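Local coordinates for putative immunoglobulin-blocking virulence protein (Mycoplasma mycoides subsp. capri, PDB 7ADK), which probably binds host immunoglobulins and blocks antibody action, thereby contributing to virulence, at residues Glu350-Asp355 with Thr525-Thr530; Asn225-Ser230 with Glu283-Ile288; Glu699-Leu704 with Asp728-Gln733; Ala135-Glu140 with Lys185-Lys190. All coordinates share one frame; numbering follows the deposited sequence.

In the fold
The four contacts are well separated: the closest two, contacts 2 and 4, have centres about 34 Å apart, and none touch. Contact 1 lies nearest the chain centre and is fully buried; an aromatic stack between a loop and the region where a helix runs out adjoins a network of charged and amide groups. Contact 2, also buried but about 43 Å from that centre, joins two helices through aliphatic groups and the margin of an indole. Contacts 3 and 4 are only partly buried. The former sets a helix against an irregular C-terminal segment through leucine methyls and an arginine, while the latter pins a hairpin turn to a helix by a side-chain-to-backbone hydrogen bond.

Contact 1 of 4, residues Glu350-Asp355 with Thr525-Thr530; sequences EYRVFD and TTWINT
Tyr351 and Trp527 form an offset aromatic stack where helix 339-351 gives way to a loop and meets a second loop, bonded through its backbone to Leu502 at the start of strand 502-506. The phenol ring and the five-membered ring of the indole are almost parallel, their planes 4° apart and their centroids separated by 4.6 Å. This is the tightly packed part of the contact. The overlap begins at the root of the tyrosine: Tyr351 CB sits over the indole in a CH-pi contact, 3.8 Å from the five-ring centroid, while Trp527 CD1 lies over a face of the phenol near its rim. With Trp527 CG anti to its own backbone N (chi1 -174°), the indole extends toward Tyr351. Its opposite face rests on Asn529 CA, so the ring is sandwiched between Tyr351 and its own loop. Trp527 NE1 is hydrogen-bonded to Asp347, one turn back in the helix, which limits rotation of the indole.

Away from the stack the packing thins. Arg352 lends just its aliphatic stem to the six-membered ring, CG approaching Trp527 CZ3 at 3.7 Å, and a bend at chi3 then carries the guanidinium toward Asn529. The guanidinium and amide planes are steeply inclined, 63° apart. On the side toward solvent, exposed Glu350 forms a salt bridge with Lys165 instead of meeting the loop. The two nitrogen groups lie close without bonding each other, consistent with a shared acceptor: Arg352 NH2, in a salt bridge, and Asn529 ND2, in a hydrogen bond, both reach Asp532 OD2.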
# COMPACT_ATOMS: atom_id res chain seq x y z
N GLU A 350 7.76 -0.52 40.77
CA GLU A 350 6.82 -1.34 41.55
C GLU A 350 5.68 -2.03 40.78
O GLU A 350 5.18 -3.03 41.28
CB GLU A 350 6.28 -0.53 42.74
CG GLU A 350 4.94 0.18 42.47
CD GLU A 350 4.52 1.14 43.59
OE1 GLU A 350 5.39 1.76 44.25
OE2 GLU A 350 3.30 1.27 43.81
N TYR A 351 5.26 -1.56 39.60
CA TYR A 351 4.27 -2.29 38.80
C TYR A 351 4.91 -3.36 37.94
O TYR A 351 4.39 -4.47 37.86
CB TYR A 351 3.37 -1.39 37.95
CG TYR A 351 2.25 -0.73 38.72
CD1 TYR A 351 1.27 -1.52 39.35
CD2 TYR A 351 2.15 0.66 38.79
CE1 TYR A 351 0.23 -0.92 40.08
CE2 TYR A 351 1.14 1.27 39.53
CZ TYR A 351 0.19 0.48 40.19
OH TYR A 351 -0.76 1.08 40.94
N ARG A 352 6.07 -3.09 37.34
CA ARG A 352 6.77 -4.07 36.50
C ARG A 352 7.26 -5.26 37.32
O ARG A 352 7.85 -5.09 38.39
CB ARG A 352 7.92 -3.41 35.75
CG ARG A 352 7.38 -2.31 34.85
CD ARG A 352 8.45 -1.69 33.96
NE ARG A 352 8.72 -2.52 32.79
CZ ARG A 352 8.93 -2.07 31.57
NH1 ARG A 352 9.18 -0.82 31.30
NH2 ARG A 352 8.85 -2.89 30.58
N VAL A 353 7.09 -6.47 36.80
CA VAL A 353 7.96 -7.60 37.15
C VAL A 353 9.24 -7.45 36.33
O VAL A 353 9.20 -6.90 35.23
CB VAL A 353 7.24 -8.94 37.00
CG1 VAL A 353 6.99 -9.36 35.57
CG2 VAL A 353 8.00 -10.06 37.69
N PHE A 354 10.40 -7.83 36.88
CA PHE A 354 11.70 -7.35 36.39
C PHE A 354 11.82 -5.82 36.48
O PHE A 354 12.15 -5.12 35.53
CB PHE A 354 12.07 -7.96 35.03
CG PHE A 354 11.85 -9.45 34.92
CD1 PHE A 354 12.44 -10.32 35.85
CD2 PHE A 354 11.08 -9.97 33.87
CE1 PHE A 354 12.28 -11.71 35.73
CE2 PHE A 354 10.91 -11.36 33.75
CZ PHE A 354 11.52 -12.23 34.67
N ASP A 355 11.52 -5.29 37.67
CA ASP A 355 11.55 -3.87 38.03
C ASP A 355 12.94 -3.22 37.94
O ASP A 355 13.97 -3.89 38.00
CB ASP A 355 11.04 -3.72 39.47
CG ASP A 355 11.93 -4.43 40.49
OD1 ASP A 355 11.98 -5.68 40.49
OD2 ASP A 355 12.57 -3.76 41.31
N THR A 525 -6.28 -8.31 34.72
CA THR A 525 -4.91 -7.83 34.51
C THR A 525 -4.68 -6.58 35.35
O THR A 525 -5.43 -5.62 35.22
CB THR A 525 -4.67 -7.50 33.03
OG1 THR A 525 -4.71 -8.69 32.28
CG2 THR A 525 -3.32 -6.86 32.76
N THR A 526 -3.66 -6.58 36.21
CA THR A 526 -3.41 -5.49 37.16
C THR A 526 -2.80 -4.24 36.51
O THR A 526 -3.11 -3.13 36.95
CB THR A 526 -2.50 -6.00 38.29
OG1 THR A 526 -3.19 -6.93 39.07
CG2 THR A 526 -1.96 -4.93 39.24
N TRP A 527 -1.94 -4.39 35.49
CA TRP A 527 -1.26 -3.29 34.80
C TRP A 527 -0.87 -3.68 33.37
O TRP A 527 -0.16 -4.67 33.18
CB TRP A 527 -0.04 -2.82 35.63
CG TRP A 527 0.70 -1.61 35.17
CD1 TRP A 527 0.35 -0.33 35.42
CD2 TRP A 527 1.96 -1.52 34.42
NE1 TRP A 527 1.29 0.54 34.90
CE2 TRP A 527 2.30 -0.14 34.28
CE3 TRP A 527 2.86 -2.46 33.88
CZ2 TRP A 527 3.47 0.28 33.64
CZ3 TRP A 527 4.04 -2.04 33.24
CH2 TRP A 527 4.35 -0.68 33.13
N ILE A 528 -1.35 -2.95 32.37
CA ILE A 528 -0.98 -3.15 30.97
C ILE A 528 0.15 -2.17 30.65
O ILE A 528 0.04 -0.99 30.97
CB ILE A 528 -2.17 -2.97 29.98
CG1 ILE A 528 -3.45 -3.72 30.38
CG2 ILE A 528 -1.76 -3.44 28.58
CD1 ILE A 528 -4.39 -2.95 31.28
N ASN A 529 1.24 -2.65 30.07
CA ASN A 529 2.43 -1.86 29.83
C ASN A 529 2.18 -0.76 28.79
O ASN A 529 1.83 -1.01 27.64
CB ASN A 529 3.60 -2.76 29.43
CG ASN A 529 4.92 -2.03 29.37
OD1 ASN A 529 5.10 -0.95 29.92
ND2 ASN A 529 5.88 -2.59 28.70
N THR A 530 2.38 0.47 29.26
CA THR A 530 2.09 1.75 28.60
C THR A 530 3.33 2.63 28.46
O THR A 530 3.36 3.60 27.70
CB THR A 530 1.00 2.43 29.44
OG1 THR A 530 0.49 3.56 28.77
CG2 THR A 530 1.51 2.85 30.83

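Contact 2 of 4, residues Asn225-Ser230 with Glu283-Ile288; sequences NDILSS and EYIWLI
The CA atoms of Ile227 and Trp286 come within 7.7 Å of each other, the closest backbone approach, where the first turn of helix 227-235 packs against the last turns of helix 280-288. This is helix-helix packing in a part of the chain whose regular structure between the two segments is helix alone; Asn225 and Asp226, just before helix 227-235, are 3-10. A single methyl carries most of the join. Ile227 CD1 inserts between two consecutive residues of the facing helix, lying 4.0 Å from Ile285 CG2 and 4.0 Å from Trp286 CB. The two isoleucines run past one another in opposite directions. In Ile285, CG2 is set anti to the backbone N while CG1 stands beside it (chi1 -75°), and this branch choice presents CG2 to the neighbouring helix.

Trp286 is met differently: Ile227 CD1 approaches the edge of its indole, close to the ring plane. Lys263 makes a cation-pi contact with the indole, and Phe277 meets it with the ring planes at about 45°. Phe214 of helix 209-218 touches both Ser230 and Ile285. There Ser230 contributes carbon, its CB lying 4.2 Å from Ile285 CG2.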
# COMPACT_ATOMS: atom_id res chain seq x y z
N ASN A 225 37.72 38.52 8.30
CA ASN A 225 37.10 37.77 7.21
C ASN A 225 37.12 36.24 7.40
O ASN A 225 36.61 35.51 6.56
CB ASN A 225 37.71 38.20 5.87
CG ASN A 225 37.74 39.71 5.72
OD1 ASN A 225 38.72 40.36 6.05
ND2 ASN A 225 36.66 40.31 5.31
N ASP A 226 37.63 35.71 8.53
CA ASP A 226 37.38 34.32 8.95
C ASP A 226 35.90 34.06 9.31
O ASP A 226 35.49 32.91 9.42
CB ASP A 226 38.38 33.86 10.03
CG ASP A 226 38.21 34.44 11.44
OD1 ASP A 226 37.17 35.05 11.75
OD2 ASP A 226 39.11 34.24 12.27
N ILE A 227 35.07 35.11 9.37
CA ILE A 227 33.61 35.06 9.25
C ILE A 227 33.17 34.15 8.09
O ILE A 227 32.18 33.43 8.22
CB ILE A 227 33.08 36.51 9.10
CG1 ILE A 227 33.03 37.26 10.44
CG2 ILE A 227 31.72 36.61 8.41
CD1 ILE A 227 31.89 36.87 11.39
N LEU A 228 33.94 34.10 7.00
CA LEU A 228 33.70 33.19 5.88
C LEU A 228 33.70 31.70 6.27
O LEU A 228 32.86 30.93 5.79
CB LEU A 228 34.74 33.51 4.79
CG LEU A 228 34.59 32.74 3.47
CD1 LEU A 228 35.05 33.61 2.31
CD2 LEU A 228 35.44 31.47 3.44
N SER A 229 34.59 31.27 7.17
CA SER A 229 34.66 29.90 7.68
C SER A 229 33.54 29.56 8.67
O SER A 229 33.03 28.45 8.64
CB SER A 229 36.03 29.63 8.32
OG SER A 229 37.07 29.80 7.38
N SER A 230 33.04 30.52 9.47
CA SER A 230 31.82 30.33 10.28
C SER A 230 30.58 30.11 9.40
O SER A 230 29.81 29.20 9.69
CB SER A 230 31.59 31.48 11.25
OG SER A 230 32.37 31.39 12.37
N GLU A 283 26.92 38.84 8.37
CA GLU A 283 26.56 39.90 9.32
C GLU A 283 26.05 39.34 10.65
O GLU A 283 26.67 39.57 11.68
CB GLU A 283 25.60 40.90 8.64
CG GLU A 283 24.77 41.86 9.50
CD GLU A 283 25.50 42.82 10.45
OE1 GLU A 283 26.70 42.65 10.75
OE2 GLU A 283 24.83 43.76 10.93
N TYR A 284 24.92 38.64 10.71
CA TYR A 284 24.24 38.54 12.00
C TYR A 284 24.82 37.41 12.88
O TYR A 284 24.69 37.46 14.10
CB TYR A 284 22.74 38.82 11.79
CG TYR A 284 21.70 37.80 11.37
CD1 TYR A 284 21.73 37.27 10.07
CD2 TYR A 284 20.42 37.94 11.94
CE1 TYR A 284 20.61 36.70 9.45
CE2 TYR A 284 19.27 37.44 11.32
CZ TYR A 284 19.36 36.78 10.08
OH TYR A 284 18.25 36.28 9.49
N ILE A 285 25.69 36.55 12.32
CA ILE A 285 26.74 35.78 13.04
C ILE A 285 27.66 36.69 13.87
O ILE A 285 28.02 36.37 15.01
CB ILE A 285 27.57 34.93 12.03
CG1 ILE A 285 26.74 33.71 11.57
CG2 ILE A 285 28.91 34.44 12.60
CD1 ILE A 285 27.36 32.87 10.45
N TRP A 286 28.07 37.84 13.33
CA TRP A 286 28.93 38.79 14.03
C TRP A 286 28.18 39.53 15.15
O TRP A 286 28.83 40.09 16.03
CB TRP A 286 29.61 39.72 13.01
CG TRP A 286 30.67 40.65 13.51
CD1 TRP A 286 31.97 40.36 13.69
CD2 TRP A 286 30.53 42.05 13.89
NE1 TRP A 286 32.61 41.43 14.26
CE2 TRP A 286 31.76 42.49 14.45
CE3 TRP A 286 29.50 43.00 13.78
CZ2 TRP A 286 31.92 43.77 14.99
CZ3 TRP A 286 29.68 44.31 14.25
CH2 TRP A 286 30.87 44.69 14.89
N LEU A 287 26.85 39.54 15.19
CA LEU A 287 26.10 40.03 16.36
C LEU A 287 26.18 39.01 17.51
O LEU A 287 26.73 39.34 18.55
CB LEU A 287 24.65 40.42 16.03
CG LEU A 287 24.37 41.78 15.40
CD1 LEU A 287 25.01 42.91 16.17
CD2 LEU A 287 24.80 41.90 13.96
N ILE A 288 25.71 37.79 17.32
CA ILE A 288 25.72 36.74 18.36
C ILE A 288 27.13 36.49 18.92
O ILE A 288 27.29 36.41 20.13
CB ILE A 288 25.06 35.44 17.86
CG1 ILE A 288 25.76 34.81 16.64
CG2 ILE A 288 23.59 35.71 17.54
CD1 ILE A 288 25.08 33.59 16.03

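Contact 3 of 4, residues Glu699-Leu704 with Asp728-Gln733; sequences EGRRNL and DELKKQ
Tip to tip, the CD2 methyls of Leu704 and Leu730 meet at 4.1 Å. Leu704 CD2 faces both methyls of its partner, Leu730 CD1 being also 4.1 Å away. Having CG anti to the backbone N (chi1 -179°), Leu704 is directed from helix 698-709 toward the segment 728-733. Arg701, one turn earlier, takes a different course: its chain bends at chi2 and then runs alongside Leu730 in the opposite direction, bringing NH2 to 4.0 Å from Leu730 CD2. The guanidinium meets this methyl obliquely, and its approach to the Glu729 carbonyl is too long for a bond. Lys731 NZ lies 6.1 Å from Arg701 NH1, so this exposed side of the contact is probably electropositive.

The irregular segment carrying Leu730 is braced by the side-chain amide of Gln733. Its NE2 donates to Leu730 O at 2.9 Å from above the carbonyl plane, and to Asp728 OD1 at 2.8 Å; Gln733 OE1 in turn accepts from Lys732 N at 2.9 Å. Glu729 turns its carboxylate away to Gln722. Ile690 of strand 688-690 touches both leucines, making the arrangement a small apolar seam in which a helix, a strand and an irregular segment near the C-terminus pack together.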
# COMPACT_ATOMS: atom_id res chain seq x y z
N GLU A 699 -36.53 12.75 16.48
CA GLU A 699 -35.20 12.12 16.60
C GLU A 699 -35.02 10.92 15.68
O GLU A 699 -33.90 10.62 15.27
CB GLU A 699 -34.89 11.76 18.06
CG GLU A 699 -34.69 13.00 18.94
CD GLU A 699 -33.67 14.00 18.39
OE1 GLU A 699 -32.55 13.60 18.01
OE2 GLU A 699 -33.97 15.21 18.35
N GLY A 700 -36.11 10.28 15.25
CA GLY A 700 -36.09 9.29 14.17
C GLY A 700 -35.60 9.86 12.84
O GLY A 700 -34.76 9.24 12.19
N ARG A 701 -36.05 11.08 12.49
CA ARG A 701 -35.53 11.84 11.34
C ARG A 701 -34.03 12.12 11.54
O ARG A 701 -33.22 11.75 10.70
CB ARG A 701 -36.29 13.17 11.14
CG ARG A 701 -37.80 13.09 10.89
CD ARG A 701 -38.19 12.58 9.50
NE ARG A 701 -39.61 12.87 9.21
CZ ARG A 701 -40.13 13.19 8.04
NH1 ARG A 701 -41.37 13.57 7.96
NH2 ARG A 701 -39.46 13.18 6.93
N ARG A 702 -33.66 12.72 12.68
CA ARG A 702 -32.27 13.11 12.97
C ARG A 702 -31.31 11.92 12.95
O ARG A 702 -30.21 12.06 12.43
CB ARG A 702 -32.16 13.85 14.31
CG ARG A 702 -32.93 15.17 14.39
CD ARG A 702 -32.60 16.17 13.31
NE ARG A 702 -33.29 17.43 13.51
CZ ARG A 702 -34.25 17.97 12.81
NH1 ARG A 702 -34.76 19.07 13.21
NH2 ARG A 702 -34.72 17.44 11.74
N ASN A 703 -31.70 10.75 13.44
CA ASN A 703 -30.86 9.55 13.40
C ASN A 703 -30.69 8.96 11.98
O ASN A 703 -29.60 8.51 11.62
CB ASN A 703 -31.42 8.51 14.38
CG ASN A 703 -31.06 8.80 15.83
OD1 ASN A 703 -30.02 9.36 16.13
ND2 ASN A 703 -31.87 8.40 16.76
N LEU A 704 -31.74 9.01 11.16
CA LEU A 704 -31.67 8.55 9.77
C LEU A 704 -30.68 9.39 8.96
O LEU A 704 -29.93 8.82 8.17
CB LEU A 704 -33.08 8.54 9.16
CG LEU A 704 -33.16 8.06 7.70
CD1 LEU A 704 -32.67 6.64 7.50
CD2 LEU A 704 -34.61 8.12 7.25
N ASP A 728 -45.54 5.20 3.23
CA ASP A 728 -44.49 6.05 2.66
C ASP A 728 -44.57 7.46 3.27
O ASP A 728 -44.89 8.46 2.63
CB ASP A 728 -44.41 5.97 1.12
CG ASP A 728 -44.05 4.57 0.63
OD1 ASP A 728 -43.02 4.02 1.08
OD2 ASP A 728 -44.75 4.04 -0.26
N GLU A 729 -44.29 7.50 4.57
CA GLU A 729 -44.14 8.71 5.40
C GLU A 729 -42.92 9.55 4.98
O GLU A 729 -42.93 10.78 5.02
CB GLU A 729 -43.93 8.30 6.87
CG GLU A 729 -45.00 7.38 7.50
CD GLU A 729 -45.00 5.91 7.05
OE1 GLU A 729 -43.99 5.41 6.50
OE2 GLU A 729 -46.04 5.23 7.19
N LEU A 730 -41.87 8.85 4.56
CA LEU A 730 -40.72 9.35 3.82
C LEU A 730 -41.06 9.43 2.32
O LEU A 730 -41.97 8.73 1.87
CB LEU A 730 -39.54 8.40 4.10
CG LEU A 730 -39.10 8.35 5.58
CD1 LEU A 730 -38.37 7.05 5.89
CD2 LEU A 730 -38.18 9.52 5.93
N LYS A 731 -40.37 10.26 1.54
CA LYS A 731 -40.80 10.64 0.17
C LYS A 731 -39.73 10.42 -0.92
O LYS A 731 -39.79 11.05 -1.96
CB LYS A 731 -41.36 12.09 0.21
CG LYS A 731 -42.60 12.22 1.10
CD LYS A 731 -43.08 13.66 1.29
CE LYS A 731 -42.16 14.47 2.21
NZ LYS A 731 -42.69 15.82 2.48
N LYS A 732 -38.72 9.58 -0.68
CA LYS A 732 -37.48 9.43 -1.49
C LYS A 732 -37.11 7.97 -1.88
O LYS A 732 -36.14 7.75 -2.59
CB LYS A 732 -36.30 10.08 -0.72
CG LYS A 732 -35.73 11.36 -1.33
CD LYS A 732 -36.60 12.62 -1.22
CE LYS A 732 -36.90 13.02 0.22
NZ LYS A 732 -37.51 14.37 0.32
N GLN A 733 -37.83 6.98 -1.37
CA GLN A 733 -37.44 5.56 -1.35
C GLN A 733 -37.94 4.69 -2.51
O GLN A 733 -38.98 4.96 -3.11
CB GLN A 733 -37.86 4.94 -0.00
CG GLN A 733 -39.36 4.86 0.28
CD GLN A 733 -39.94 6.11 0.93
OE1 GLN A 733 -39.37 7.19 0.91
NE2 GLN A 733 -41.10 6.02 1.53

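Contact 4 of 4, residues Ala135-Glu140 with Lys185-Lys190; sequences AGIEVE and KEQVAK
Gln187 grips the backbone of Ala135 with a nearly straight hydrogen bond, NE2 to O at 2.9 Å with an N-H...O angle of 168°. The acceptor lies in the plane of the glutamine amide, whereas the donor is tilted out of the carbonyl plane of Ala135. Carbon contacts flank this bond. Gln187 CG packs on Ala135 CB at 3.8 Å and on Ile137 CG1 at 4.0 Å, so the aliphatic part of the glutamine crosses the turn before its amide closes on the carbonyl. The chain gets there by leaving the helix with CG anti to the backbone N and then bending at chi2 (73°). Beside it, Val188 CG2 gives Ala135 CB a looser apolar neighbour at 4.4 Å.

The gripped carbonyl has a second, weak partner in Ile137 N, 3.0 Å from Ala135 O. That bond closes a gamma turn around Gly136, whose positive phi suits glycine. Further out, Val139 pairs through its backbone with Ile132, which holds the two arms of the turn together, and Leu307 of helix 301-308 packs against Val188. The arrangement is that of a beta-hairpin, strands 130-133 and 138-144 of a three-stranded antiparallel sheet, with its connecting turn fastened to helix 182-194.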
# COMPACT_ATOMS: atom_id res chain seq x y z
N ALA A 135 15.35 27.03 42.16
CA ALA A 135 16.55 27.41 41.41
C ALA A 135 17.77 27.52 42.34
O ALA A 135 18.52 28.49 42.30
CB ALA A 135 16.26 28.67 40.61
N GLY A 136 17.91 26.59 43.29
CA GLY A 136 18.74 26.74 44.49
C GLY A 136 18.07 27.62 45.55
O GLY A 136 17.84 27.18 46.67
N ILE A 137 17.65 28.82 45.14
CA ILE A 137 16.96 29.83 45.96
C ILE A 137 15.72 29.26 46.64
O ILE A 137 14.87 28.65 46.00
CB ILE A 137 16.63 31.07 45.08
CG1 ILE A 137 17.89 31.69 44.43
CG2 ILE A 137 15.86 32.15 45.83
CD1 ILE A 137 18.98 32.16 45.38
N GLU A 138 15.61 29.46 47.94
CA GLU A 138 14.42 29.14 48.74
C GLU A 138 13.31 30.17 48.51
O GLU A 138 13.56 31.38 48.57
CB GLU A 138 14.77 29.10 50.24
CG GLU A 138 15.89 28.13 50.64
CD GLU A 138 15.60 26.65 50.34
OE1 GLU A 138 16.56 25.87 50.23
OE2 GLU A 138 14.42 26.25 50.25
N VAL A 139 12.08 29.73 48.26
CA VAL A 139 10.97 30.61 47.89
C VAL A 139 9.72 30.20 48.68
O VAL A 139 9.50 29.01 48.88
CB VAL A 139 10.68 30.53 46.37
CG1 VAL A 139 9.68 31.59 45.97
CG2 VAL A 139 11.91 30.69 45.48
N GLU A 140 8.90 31.13 49.16
CA GLU A 140 7.59 30.78 49.74
C GLU A 140 6.54 30.45 48.65
O GLU A 140 6.47 31.13 47.63
CB GLU A 140 7.11 31.86 50.72
CG GLU A 140 6.88 33.23 50.11
CD GLU A 140 6.53 34.28 51.17
OE1 GLU A 140 5.45 34.19 51.80
OE2 GLU A 140 7.32 35.22 51.37
N LYS A 185 14.09 35.91 40.19
CA LYS A 185 13.95 36.05 38.73
C LYS A 185 15.26 36.37 38.01
O LYS A 185 15.44 35.95 36.88
CB LYS A 185 12.78 36.96 38.35
CG LYS A 185 12.96 38.44 38.65
CD LYS A 185 11.63 39.16 38.44
CE LYS A 185 11.78 40.68 38.59
NZ LYS A 185 10.45 41.32 38.65
N GLU A 186 16.22 36.99 38.69
CA GLU A 186 17.58 37.14 38.16
C GLU A 186 18.41 35.85 38.25
O GLU A 186 19.25 35.61 37.38
CB GLU A 186 18.29 38.31 38.84
CG GLU A 186 17.61 39.67 38.64
CD GLU A 186 17.05 39.92 37.23
OE1 GLU A 186 15.96 40.50 37.10
OE2 GLU A 186 17.72 39.54 36.25
N GLN A 187 18.15 34.96 39.20
CA GLN A 187 18.70 33.60 39.17
C GLN A 187 18.14 32.80 37.98
O GLN A 187 18.88 32.12 37.28
CB GLN A 187 18.44 32.89 40.51
CG GLN A 187 18.84 31.41 40.56
CD GLN A 187 20.33 31.15 40.61
OE1 GLN A 187 21.15 31.92 40.15
NE2 GLN A 187 20.74 30.05 41.18
N VAL A 188 16.84 32.90 37.73
CA VAL A 188 16.19 32.26 36.57
C VAL A 188 16.69 32.84 35.24
O VAL A 188 16.80 32.10 34.27
CB VAL A 188 14.66 32.31 36.72
CG1 VAL A 188 13.87 31.90 35.48
CG2 VAL A 188 14.24 31.37 37.86
N ALA A 189 17.05 34.12 35.20
CA ALA A 189 17.70 34.76 34.05
C ALA A 189 19.10 34.17 33.78
O ALA A 189 19.35 33.69 32.67
CB ALA A 189 17.78 36.27 34.27
N LYS A 190 19.98 34.14 34.78
CA LYS A 190 21.35 33.62 34.67
C LYS A 190 21.42 32.14 34.30
O LYS A 190 22.34 31.73 33.58
CB LYS A 190 22.09 33.85 35.99
CG LYS A 190 22.47 35.32 36.16
CD LYS A 190 23.07 35.57 37.55
CE LYS A 190 23.44 37.04 37.75
NZ LYS A 190 24.62 37.44 36.96